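Ecto-NAD+ glycohydrolase (CD38 molecule) (Bos taurus, PDB 3GC6) belongs to the ADP-ribosyl cyclase (CD38) family of ecto-enzymes, disulfide-rich glycoproteins that pair a mostly helical part with a part built on a parallel beta sheet. Local coordinates at residues A[63-68]-A[150-155]; A[76-81]-A[158-163]; A[119-124]-A[132-137]; A[201-206]-A[235-240]. The protein carries 1 engineered substitution. All blocks are in the same frame, centred on the assembly; numbering follows the deposited sequence. Where two conformers were deposited one is given.

Contact 1: residues A[63-68]-A[150-155]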
# COMPACT_ATOMS: atom_id res chain seq x y z
N ALA A 63 -30.08 -7.89 1.43
CA ALA A 63 -28.79 -7.55 2.03
C ALA A 63 -28.92 -7.46 3.54
O ALA A 63 -29.90 -6.92 4.06
CB ALA A 63 -28.26 -6.21 1.48
N THR A 64 -27.91 -7.98 4.24
CA THR A 64 -27.81 -7.75 5.69
C THR A 64 -26.44 -7.13 6.06
O THR A 64 -25.48 -7.24 5.32
CB THR A 64 -27.96 -9.08 6.47
OG1 THR A 64 -26.86 -9.92 6.11
CG2 THR A 64 -29.30 -9.79 6.12
N LYS A 65 -26.37 -6.47 7.22
CA LYS A 65 -25.10 -5.93 7.70
C LYS A 65 -24.00 -6.99 7.73
O LYS A 65 -22.85 -6.72 7.36
CB LYS A 65 -25.32 -5.35 9.11
CG LYS A 65 -26.29 -4.18 9.08
CD LYS A 65 -26.16 -3.32 10.31
CE LYS A 65 -26.73 -4.01 11.51
NZ LYS A 65 -27.18 -3.00 12.54
N GLU A 66 -24.38 -8.20 8.12
CA GLU A 66 -23.42 -9.30 8.29
C GLU A 66 -22.76 -9.68 6.96
O GLU A 66 -21.64 -10.19 6.93
CB GLU A 66 -24.09 -10.53 8.93
CG GLU A 66 -24.60 -10.31 10.36
CD GLU A 66 -25.81 -9.39 10.48
OE1 GLU A 66 -26.72 -9.43 9.61
OE2 GLU A 66 -25.85 -8.61 11.46
N ASP A 67 -23.46 -9.47 5.84
CA ASP A 67 -22.85 -9.72 4.53
C ASP A 67 -21.54 -8.92 4.32
O ASP A 67 -20.70 -9.30 3.50
CB ASP A 67 -23.83 -9.39 3.39
CG ASP A 67 -24.99 -10.39 3.31
OD1 ASP A 67 -24.79 -11.55 3.71
OD2 ASP A 67 -26.06 -9.99 2.83
N TYR A 68 -21.39 -7.81 5.04
CA TYR A 68 -20.22 -6.94 4.84
C TYR A 68 -19.17 -7.09 5.95
O TYR A 68 -18.12 -6.43 5.94
CB TYR A 68 -20.68 -5.49 4.76
CG TYR A 68 -21.31 -5.11 3.44
CD1 TYR A 68 -20.53 -5.08 2.26
CD2 TYR A 68 -22.67 -4.77 3.35
CE1 TYR A 68 -21.09 -4.71 1.03
CE2 TYR A 68 -23.23 -4.40 2.12
CZ TYR A 68 -22.45 -4.37 0.98
OH TYR A 68 -23.00 -3.97 -0.23
N TRP A 150 -23.71 1.43 3.24
CA TRP A 150 -23.46 2.73 3.88
C TRP A 150 -23.96 2.72 5.33
O TRP A 150 -23.41 3.42 6.19
CB TRP A 150 -24.08 3.86 3.05
CG TRP A 150 -23.30 4.09 1.81
CD1 TRP A 150 -23.69 3.79 0.53
CD2 TRP A 150 -22.00 4.68 1.70
NE1 TRP A 150 -22.70 4.13 -0.37
CE2 TRP A 150 -21.64 4.67 0.33
CE3 TRP A 150 -21.07 5.17 2.63
CZ2 TRP A 150 -20.40 5.20 -0.12
CZ3 TRP A 150 -19.86 5.66 2.19
CH2 TRP A 150 -19.52 5.67 0.82
N GLU A 151 -25.02 1.95 5.59
CA GLU A 151 -25.55 1.85 6.96
C GLU A 151 -24.50 1.18 7.85
O GLU A 151 -24.18 1.70 8.94
CB GLU A 151 -26.89 1.09 6.92
CG GLU A 151 -27.37 0.37 8.14
CD GLU A 151 -28.43 -0.68 7.72
OE1 GLU A 151 -29.35 -0.31 6.95
OE2 GLU A 151 -28.33 -1.87 8.08
N VAL A 152 -23.95 0.03 7.44
CA VAL A 152 -23.04 -0.66 8.33
C VAL A 152 -21.70 0.08 8.42
O VAL A 152 -21.08 0.14 9.49
CB VAL A 152 -22.86 -2.16 7.97
CG1 VAL A 152 -22.30 -2.31 6.60
CG2 VAL A 152 -22.00 -2.86 9.04
N LEU A 153 -21.26 0.65 7.30
CA LEU A 153 -20.02 1.44 7.38
C LEU A 153 -20.22 2.60 8.34
O LEU A 153 -19.31 2.92 9.13
CB LEU A 153 -19.58 1.98 6.01
CG LEU A 153 -18.08 2.27 5.89
CD1 LEU A 153 -17.24 0.98 5.93
CD2 LEU A 153 -17.82 3.09 4.63
N SER A 154 -21.37 3.24 8.26
CA SER A 154 -21.69 4.39 9.15
C SER A 154 -21.68 3.98 10.62
O SER A 154 -21.17 4.71 11.49
CB SER A 154 -23.09 4.94 8.83
OG SER A 154 -23.07 5.66 7.62
N GLU A 155 -22.29 2.84 10.92
CA GLU A 155 -22.30 2.32 12.31
C GLU A 155 -20.91 2.10 12.83
O GLU A 155 -20.58 2.51 13.96
CB GLU A 155 -23.06 0.99 12.39
CG GLU A 155 -24.54 1.15 12.12
CD GLU A 155 -25.33 -0.15 12.31
OE1 GLU A 155 -24.72 -1.23 12.29
OE2 GLU A 155 -26.57 -0.07 12.47
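The ionic part of this contact is carried by one lysine that reaches across to helix 145-159. Lys65 starts with CG anti to its carbonyl carbon and bends at chi3 (-73°), which brings NZ between both oxygens of Glu155: NZ lies 3.0 Å from OE1 and 3.0 Å from OE2 of that carboxylate. Each oxygen offers its syn lone pair, so the salt bridge is a fork centred on the ammonium group, with the two chains crossing at about a right angle. Glu151, one turn earlier on the helix, also lies across the lysine, but its OE2 meets the aliphatic stem, 3.2 Å from Lys65 CG. That carboxylate stands 4.7 Å (OE2 to NZ) from the ammonium, too far for an ion pair, though its charge probably adds to the negative field around the lysine.

The contact joins a 3-10 turn, residues 65-68, which leads into helix 69-74, to the flank of helix 145-159 in the helical part of the CD38 fold. Thr64 and Asp67 brace the start of the turn: Thr64 N donates to Asp67 OD2 at 3.1 Å, approaching from above the carboxylate plane.

Apolar packing involves the buried Val152 and Tyr68. Val152, pointing at the turn, rests CB 4.1 Å from Lys65 CG, while its CG1 lies 4.0 Å from Tyr68 CB and meets the ring obliquely. The Tyr68 hydroxyl is satisfied outside the pair by hydrogen bonds with Tyr145 O and Trp120 NE1, and Phe149 meets the tyrosine ring edge-to-face.

Contact 2: residues A[76-81]-A[158-163]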
# COMPACT_ATOMS: atom_id res chain seq x y z
N PRO A 76 -11.28 -1.56 8.32
CA PRO A 76 -12.33 -0.91 9.12
C PRO A 76 -12.28 0.59 8.95
O PRO A 76 -11.20 1.15 8.78
CB PRO A 76 -11.95 -1.25 10.56
CG PRO A 76 -11.03 -2.41 10.47
CD PRO A 76 -10.32 -2.33 9.14
N PRO A 77 -13.45 1.25 8.98
CA PRO A 77 -13.49 2.72 8.77
C PRO A 77 -13.18 3.49 10.06
O PRO A 77 -14.01 4.27 10.56
CB PRO A 77 -14.94 2.95 8.34
CG PRO A 77 -15.69 1.89 9.11
CD PRO A 77 -14.81 0.67 9.07
N THR A 78 -11.97 3.31 10.54
CA THR A 78 -11.51 3.86 11.81
C THR A 78 -10.67 5.10 11.50
O THR A 78 -9.80 5.03 10.62
CB THR A 78 -10.62 2.80 12.51
OG1 THR A 78 -11.38 1.59 12.69
CG2 THR A 78 -10.13 3.27 13.86
N VAL A 79 -10.92 6.20 12.21
CA VAL A 79 -10.20 7.45 11.97
C VAL A 79 -9.47 7.79 13.28
O VAL A 79 -10.02 7.57 14.38
CB VAL A 79 -11.25 8.55 11.63
CG1 VAL A 79 -10.64 9.95 11.64
CG2 VAL A 79 -11.91 8.22 10.28
N PRO A 80 -8.24 8.34 13.17
CA PRO A 80 -7.52 8.71 14.40
C PRO A 80 -8.31 9.65 15.30
O PRO A 80 -9.10 10.48 14.83
CB PRO A 80 -6.27 9.43 13.88
CG PRO A 80 -6.04 8.82 12.53
CD PRO A 80 -7.42 8.53 11.96
N CYS A 81 -8.07 9.54 16.60
CA CYS A 81 -8.75 10.39 17.56
C CYS A 81 -8.63 11.85 17.21
O CYS A 81 -7.55 12.33 16.90
CB CYS A 81 -8.14 10.15 18.94
SG CYS A 81 -8.39 8.46 19.51
N ALA A 158 -19.10 5.37 13.45
CA ALA A 158 -19.58 6.08 14.64
C ALA A 158 -19.10 5.37 15.91
O ALA A 158 -18.69 6.03 16.89
CB ALA A 158 -21.11 6.20 14.64
N GLU A 159 -19.16 4.05 15.91
CA GLU A 159 -18.77 3.28 17.09
C GLU A 159 -17.30 3.43 17.45
O GLU A 159 -16.93 3.28 18.63
CB GLU A 159 -19.10 1.81 16.92
CG GLU A 159 -20.56 1.52 16.93
CD GLU A 159 -20.89 0.09 16.41
OE1 GLU A 159 -19.96 -0.65 16.02
OE2 GLU A 159 -22.09 -0.24 16.39
N SER A 160 -16.46 3.68 16.46
CA SER A 160 -15.02 3.74 16.72
C SER A 160 -14.51 5.16 16.97
O SER A 160 -13.32 5.33 17.26
CB SER A 160 -14.26 3.11 15.54
OG SER A 160 -14.52 3.84 14.37
N ALA A 161 -15.38 6.16 16.88
CA ALA A 161 -14.97 7.56 17.09
C ALA A 161 -14.31 7.77 18.44
O ALA A 161 -14.68 7.11 19.43
CB ALA A 161 -16.18 8.48 17.00
N CYS A 162 -13.35 8.68 18.48
CA CYS A 162 -12.61 8.90 19.72
C CYS A 162 -12.33 10.37 19.93
O CYS A 162 -12.07 11.12 18.96
CB CYS A 162 -11.31 8.11 19.67
SG CYS A 162 -9.96 8.69 20.72
N ASN A 163 -12.37 10.78 21.19
CA ASN A 163 -12.13 12.17 21.59
C ASN A 163 -13.07 13.17 20.90
O ASN A 163 -14.29 12.95 20.91
CB ASN A 163 -10.65 12.51 21.44
CG ASN A 163 -9.78 11.66 22.37
OD1 ASN A 163 -10.26 11.17 23.37
ND2 ASN A 163 -8.52 11.51 22.04
O HOH W 1 -12.18 9.47 15.80
O HOH W 2 -13.20 6.07 13.89
O HOH W 3 -11.06 6.37 16.44
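A disulfide with a row of bridging waters ties the loop between helix 69-74 and strand 85-88 to the chain leaving the C-terminal end of helix 145-159. From Pro77 to Cys81 and from Ser160 to Asn163 the two runs head the same way, their end-to-end directions 19° apart, yet no direct hydrogen bond spans them. Cys81 SG and Cys162 SG are joined at 2.0 Å with chi3 of 101°. The half-cystines differ in their first torsion: SG of Cys81 is anti to the carbonyl carbon, whereas SG of Cys162 is anti to the backbone N (chi1 156°). Asn163 comes alongside the bridge, its ND2 3.4 Å from Cys81 CB.

Water takes the place of direct pairing before the disulfide. One molecule accepts from Val79 N at 2.8 Å and is hydrogen-bonded to Ser160 OG at 2.6 Å; that hydroxyl, in the crowded position between backbone N and carbonyl carbon, also turns back to Arg156 O in the last turn of the helix. A second water links the carbonyls Val79 O and Ser160 O, 2.6 Å from each. A third accepts from Cys162 N at 3.0 Å and lies within bonding distance of Val79 O, so two waters gather at that carbonyl.

Pro77, the centre of an inverse gamma turn, packs on Leu153 and Arg156, and Val79 on Phe157, so the loop lies against helix 145-159. Arg192 holds the carbonyls of Ser160 and Ala161 from outside, just before the chain enters strand 164-170 of the parallel sheet.

Contact 3: residues A[119-124]-A[132-137]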
# COMPACT_ATOMS: atom_id res chain seq x y z
N ARG A 119 -22.62 2.86 -7.69
CA ARG A 119 -23.83 2.06 -7.55
C ARG A 119 -23.45 0.61 -7.80
O ARG A 119 -22.58 0.32 -8.62
CB ARG A 119 -24.87 2.50 -8.59
CG ARG A 119 -25.25 3.97 -8.51
CD ARG A 119 -25.87 4.27 -7.16
NE ARG A 119 -26.31 5.65 -7.00
CZ ARG A 119 -27.50 6.09 -7.38
NH1 ARG A 119 -28.38 5.27 -7.94
NH2 ARG A 119 -27.82 7.37 -7.18
N TRP A 120 -24.10 -0.31 -7.09
CA TRP A 120 -23.89 -1.70 -7.40
C TRP A 120 -25.00 -2.57 -6.88
O TRP A 120 -25.67 -2.25 -5.89
CB TRP A 120 -22.56 -2.18 -6.81
CG TRP A 120 -22.49 -2.13 -5.27
CD1 TRP A 120 -22.79 -3.12 -4.39
CD2 TRP A 120 -22.09 -1.00 -4.47
NE1 TRP A 120 -22.59 -2.71 -3.08
CE2 TRP A 120 -22.17 -1.40 -3.11
CE3 TRP A 120 -21.69 0.30 -4.76
CZ2 TRP A 120 -21.84 -0.56 -2.06
CZ3 TRP A 120 -21.35 1.15 -3.72
CH2 TRP A 120 -21.42 0.71 -2.38
N CYS A 121 -25.20 -3.65 -7.61
CA CYS A 121 -26.11 -4.72 -7.18
C CYS A 121 -25.82 -5.93 -8.06
O CYS A 121 -25.23 -5.79 -9.15
CB CYS A 121 -27.58 -4.28 -7.26
SG CYS A 121 -28.24 -3.98 -8.96
N GLY A 122 -26.24 -7.10 -7.60
CA GLY A 122 -26.10 -8.33 -8.37
C GLY A 122 -27.44 -8.92 -8.76
O GLY A 122 -28.48 -8.28 -8.62
N GLU A 123 -27.40 -10.17 -9.20
CA GLU A 123 -28.59 -10.83 -9.72
C GLU A 123 -28.41 -12.31 -9.37
O GLU A 123 -27.34 -12.85 -9.58
CB GLU A 123 -28.63 -10.62 -11.24
CG GLU A 123 -29.63 -11.52 -11.99
CD GLU A 123 -31.06 -11.05 -11.91
OE1 GLU A 123 -31.39 -10.09 -11.17
OE2 GLU A 123 -31.89 -11.66 -12.61
N PRO A 124 -29.43 -12.95 -8.79
CA PRO A 124 -29.25 -14.37 -8.43
C PRO A 124 -28.94 -15.20 -9.68
O PRO A 124 -29.50 -14.96 -10.75
CB PRO A 124 -30.60 -14.76 -7.82
CG PRO A 124 -31.13 -13.44 -7.26
CD PRO A 124 -30.69 -12.40 -8.28
N TRP A 132 -28.03 -2.65 -15.39
CA TRP A 132 -29.26 -2.13 -15.99
C TRP A 132 -30.15 -1.42 -15.01
O TRP A 132 -30.68 -0.35 -15.30
CB TRP A 132 -30.02 -3.26 -16.68
CG TRP A 132 -29.10 -4.01 -17.58
CD1 TRP A 132 -28.57 -5.26 -17.38
CD2 TRP A 132 -28.54 -3.52 -18.80
NE1 TRP A 132 -27.73 -5.59 -18.43
CE2 TRP A 132 -27.69 -4.53 -19.30
CE3 TRP A 132 -28.67 -2.32 -19.52
CZ2 TRP A 132 -26.97 -4.40 -20.50
CZ3 TRP A 132 -27.95 -2.18 -20.71
CH2 TRP A 132 -27.13 -3.23 -21.19
N SER A 133 -30.40 -2.04 -13.85
CA SER A 133 -31.16 -1.36 -12.81
C SER A 133 -30.75 -1.97 -11.49
O SER A 133 -30.28 -3.10 -11.46
CB SER A 133 -32.69 -1.51 -13.01
OG SER A 133 -33.18 -2.83 -12.75
N CYS A 134 -30.95 -1.21 -10.41
CA CYS A 134 -30.71 -1.70 -9.05
C CYS A 134 -31.84 -1.24 -8.16
O CYS A 134 -32.45 -0.20 -8.43
CB CYS A 134 -29.39 -1.14 -8.48
SG CYS A 134 -27.90 -1.89 -9.21
N PRO A 135 -32.09 -1.95 -7.07
CA PRO A 135 -33.17 -1.56 -6.15
C PRO A 135 -33.03 -0.13 -5.63
O PRO A 135 -31.93 0.31 -5.26
CB PRO A 135 -33.07 -2.56 -5.00
CG PRO A 135 -32.37 -3.78 -5.60
CD PRO A 135 -31.43 -3.21 -6.66
N ASP A 136 -34.15 0.59 -5.62
CA ASP A 136 -34.28 1.89 -4.99
C ASP A 136 -34.75 1.68 -3.55
O ASP A 136 -35.63 0.85 -3.28
CB ASP A 136 -35.32 2.72 -5.76
CG ASP A 136 -35.54 4.08 -5.14
OD1 ASP A 136 -34.59 4.90 -5.20
OD2 ASP A 136 -36.65 4.29 -4.59
N TRP A 137 -34.14 2.40 -2.62
CA TRP A 137 -34.43 2.26 -1.20
C TRP A 137 -35.93 2.49 -0.89
O TRP A 137 -36.54 1.78 -0.08
CB TRP A 137 -33.54 3.25 -0.44
CG TRP A 137 -33.69 3.28 1.02
CD1 TRP A 137 -32.96 2.58 1.95
CD2 TRP A 137 -34.59 4.12 1.76
NE1 TRP A 137 -33.36 2.92 3.22
CE2 TRP A 137 -34.37 3.85 3.13
CE3 TRP A 137 -35.56 5.06 1.40
CZ2 TRP A 137 -35.09 4.49 4.14
CZ3 TRP A 137 -36.29 5.69 2.40
CH2 TRP A 137 -36.04 5.40 3.76
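The covalent link dominates this buried contact: Cys121 SG and Cys134 SG are bonded at 2.1 Å, with chi3 of -86°, close to the relaxed right angle of a disulfide. The two halves arrive differently. Cys121 places SG in the crowded position between its backbone N and carbonyl carbon (chi1 67°), while Cys134 holds SG anti to its carbonyl carbon (chi1 -73°), and the alpha carbons end 5.8 Å apart.

A few close contacts flank the sulfurs. Cys121 SG touches the Pro135 ring at CD, 4.0 Å away, and lies 3.3 Å from Ser133 O. At the other sulfur, Cys134 SG sits 3.8 Å from Trp120 C, against the backbone rather than the indole, which leaves its backbone away from residues 132-137.

No hydrogen bond crosses directly between the two runs, but Asn130 is a partner they share: its backbone pairs with Cys121, and its OD1 accepts from Trp132 N and Ser133 N. Other bonds tie each run to its own surroundings, Cys121 N to Ser16 OG, Ser133 OG to Leu8 O and Trp11 N, and Trp120 NE1 to Tyr68, with the indole packed on Tyr145 and Leu146.

The disulfide, one of five in this CD38-family ectodomain, has twelve residues between its cysteines and closes a loop between helix 110-115 and helix 145-159 that carries strand 133-134, paired antiparallel with strand 13-14.

Contact 4: residues A[201-206]-A[235-240]. With NAG (2-acetamido-2-deoxy-beta-D-glucopyranose), chain C.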
# COMPACT_ATOMS: atom_id res chain seq x y z
N LEU A 201 -23.45 24.75 12.33
CA LEU A 201 -24.56 24.94 11.40
C LEU A 201 -24.20 26.09 10.47
O LEU A 201 -24.14 27.24 10.92
CB LEU A 201 -25.87 25.28 12.13
CG LEU A 201 -26.63 24.07 12.71
CD1 LEU A 201 -25.82 23.35 13.77
CD2 LEU A 201 -27.96 24.54 13.29
N VAL A 202 -23.99 25.77 9.20
CA VAL A 202 -23.39 26.70 8.25
C VAL A 202 -24.43 27.05 7.19
O VAL A 202 -25.11 26.17 6.66
CB VAL A 202 -22.11 26.06 7.61
CG1 VAL A 202 -21.45 27.09 6.68
CG2 VAL A 202 -21.12 25.66 8.71
N HIS A 203 -24.59 28.35 6.90
CA HIS A 203 -25.59 28.78 5.95
C HIS A 203 -24.92 29.30 4.69
O HIS A 203 -23.72 29.61 4.69
CB HIS A 203 -26.52 29.87 6.54
CG HIS A 203 -25.82 31.16 6.86
ND1 HIS A 203 -25.49 32.09 5.90
CD2 HIS A 203 -25.37 31.65 8.04
CE1 HIS A 203 -24.87 33.11 6.48
NE2 HIS A 203 -24.79 32.87 7.77
N ASP A 204 -25.71 29.38 3.64
CA ASP A 204 -25.18 29.83 2.36
C ASP A 204 -24.96 31.32 2.31
O ASP A 204 -25.69 32.08 2.94
CB ASP A 204 -26.04 29.28 1.26
CG ASP A 204 -25.84 27.79 1.09
OD1 ASP A 204 -24.72 27.41 0.68
OD2 ASP A 204 -26.75 27.01 1.40
N THR A 205 -23.93 31.74 1.57
CA THR A 205 -23.52 33.14 1.55
C THR A 205 -24.71 34.03 1.17
O THR A 205 -25.45 33.74 0.24
CB THR A 205 -22.28 33.38 0.60
OG1 THR A 205 -21.80 34.72 0.70
CG2 THR A 205 -22.63 33.07 -0.86
N GLY A 206 -24.93 35.08 1.96
CA GLY A 206 -25.96 36.08 1.66
C GLY A 206 -27.39 35.66 1.89
O GLY A 206 -28.32 36.41 1.60
N MET A 235 -22.43 25.49 17.35
CA MET A 235 -22.07 26.81 16.85
C MET A 235 -22.84 27.08 15.55
O MET A 235 -22.92 26.20 14.70
CB MET A 235 -20.56 26.86 16.59
CG MET A 235 -19.65 26.96 17.84
SD MET A 235 -19.42 25.54 18.95
CE MET A 235 -19.01 24.21 17.80
N ASP A 236 -23.43 28.27 15.40
CA ASP A 236 -24.26 28.56 14.24
C ASP A 236 -24.03 29.99 13.75
O ASP A 236 -23.06 30.64 14.12
CB ASP A 236 -25.74 28.32 14.57
CG ASP A 236 -26.23 29.20 15.72
OD1 ASP A 236 -25.61 30.25 15.95
OD2 ASP A 236 -27.21 28.85 16.42
N ASN A 237 -24.92 30.44 12.88
CA ASN A 237 -24.88 31.75 12.28
C ASN A 237 -23.53 32.03 11.65
O ASN A 237 -22.91 33.05 11.91
CB ASN A 237 -25.24 32.83 13.31
CG ASN A 237 -25.73 34.11 12.63
OD1 ASN A 237 -26.13 34.09 11.46
ND2 ASN A 237 -25.70 35.21 13.36
N LEU A 238 -23.05 31.06 10.87
CA LEU A 238 -21.76 31.17 10.15
C LEU A 238 -21.99 30.91 8.68
O LEU A 238 -22.65 29.94 8.31
CB LEU A 238 -20.76 30.09 10.64
CG LEU A 238 -20.20 30.22 12.05
CD1 LEU A 238 -19.49 28.92 12.41
CD2 LEU A 238 -19.25 31.41 12.17
N SER A 239 -21.41 31.75 7.81
CA SER A 239 -21.42 31.46 6.39
C SER A 239 -20.35 30.41 6.12
O SER A 239 -19.49 30.14 6.98
CB SER A 239 -21.07 32.73 5.58
OG SER A 239 -19.73 33.11 5.87
N ARG A 240 -20.33 29.88 4.90
CA ARG A 240 -19.26 28.96 4.52
C ARG A 240 -17.86 29.53 4.75
O ARG A 240 -16.98 28.86 5.31
CB ARG A 240 -19.40 28.54 3.05
CG ARG A 240 -20.63 27.73 2.75
CD ARG A 240 -20.64 27.31 1.29
NE ARG A 240 -21.96 26.87 0.85
CZ ARG A 240 -22.21 25.66 0.34
NH1 ARG A 240 -21.22 24.78 0.19
NH2 ARG A 240 -23.44 25.35 -0.03
C1 NAG C . -27.85 23.18 2.17
C2 NAG C . -26.51 23.39 1.44
C3 NAG C . -26.79 23.82 -0.01
C4 NAG C . -27.84 22.97 -0.73
C5 NAG C . -29.07 22.81 0.17
C6 NAG C . -30.13 21.87 -0.42
C7 NAG C . -24.60 24.08 2.82
C8 NAG C . -23.98 25.18 3.61
N2 NAG C . -25.69 24.41 2.10
O3 NAG C . -25.58 23.86 -0.75
O4 NAG C . -28.23 23.60 -1.96
O5 NAG C . -28.63 22.27 1.41
O6 NAG C . -29.55 20.63 -0.79
O7 NAG C . -24.11 22.94 2.83
O HOH W 4 -25.78 29.31 10.09
O HOH W 5 -23.05 34.83 8.97
O HOH W 6 -21.99 30.56 2.81
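Arg240 and Asp204 lie side by side and point the same way, the guanidinium gripping a single oxygen with two nitrogens in a salt bridge. Asp204 OD1 receives NH2 at 2.5 Å on its syn lone pair and NE at 2.8 Å nearly along the C-O axis; both bonds run in the guanidinium plane, which is turned 35° from the carboxylate. The other oxygen, OD2, accepts N2 of the NAG sugar at 2.9 Å in a nearly straight bond (162°). Arg240 NH2 also reaches NAG O3, weakly, and the acetamido methyl C8 lies over one guanidinium face, so the pair cradles this residue of the protein's attached glycan.

Both residues lie near the C-terminal ends of neighbouring parallel strands, 196-203 and 231-239, joined through helix 216-227 as a beta-alpha-beta unit at the edge of the sheet. Leu201 N donates to Met235 O at 2.8 Å and His203 N to Leu238 O at 2.9 Å. Between these bonds the second strand turns a corner at Asn237, where one water accepts weakly from Leu238 N and donates to Leu201 O.

The His203 ring lies over Leu238 O and Ser239, and its ND1 donates in the ring plane to Asp204 O at 3.0 Å, fixing the imidazole's rotation. A water accepts from Arg240 N at 2.8 Å and donates to His203 O. Ser239 N-caps helix 240-244, while Leu93 of helix 91-101 packs on Val202 and Arg240.

In the fold
Contacts 1, 2 and 3 converge on helix 145-159 and its approaches, whereas contact 4 stands apart at the glycan-bearing end of the parallel sheet. Contacts 1 and 2 use successive parts of that helix and touch where Leu153 CD1 meets Pro77 CG at 3.7 Å. Contact 1 also meets contact 3, through the hydrogen bond between Tyr68 OH and Trp120 NE1, 3.1 Å long; contacts 2 and 3 themselves lie about 30 Å apart between centres. Along the chain, contact 3 is nested inside the loops closed by contacts 1 and 2, which cross. Contact 4, alone in touching NAG, is centred about 33 Å from contact 1 and 37 Å from contact 3.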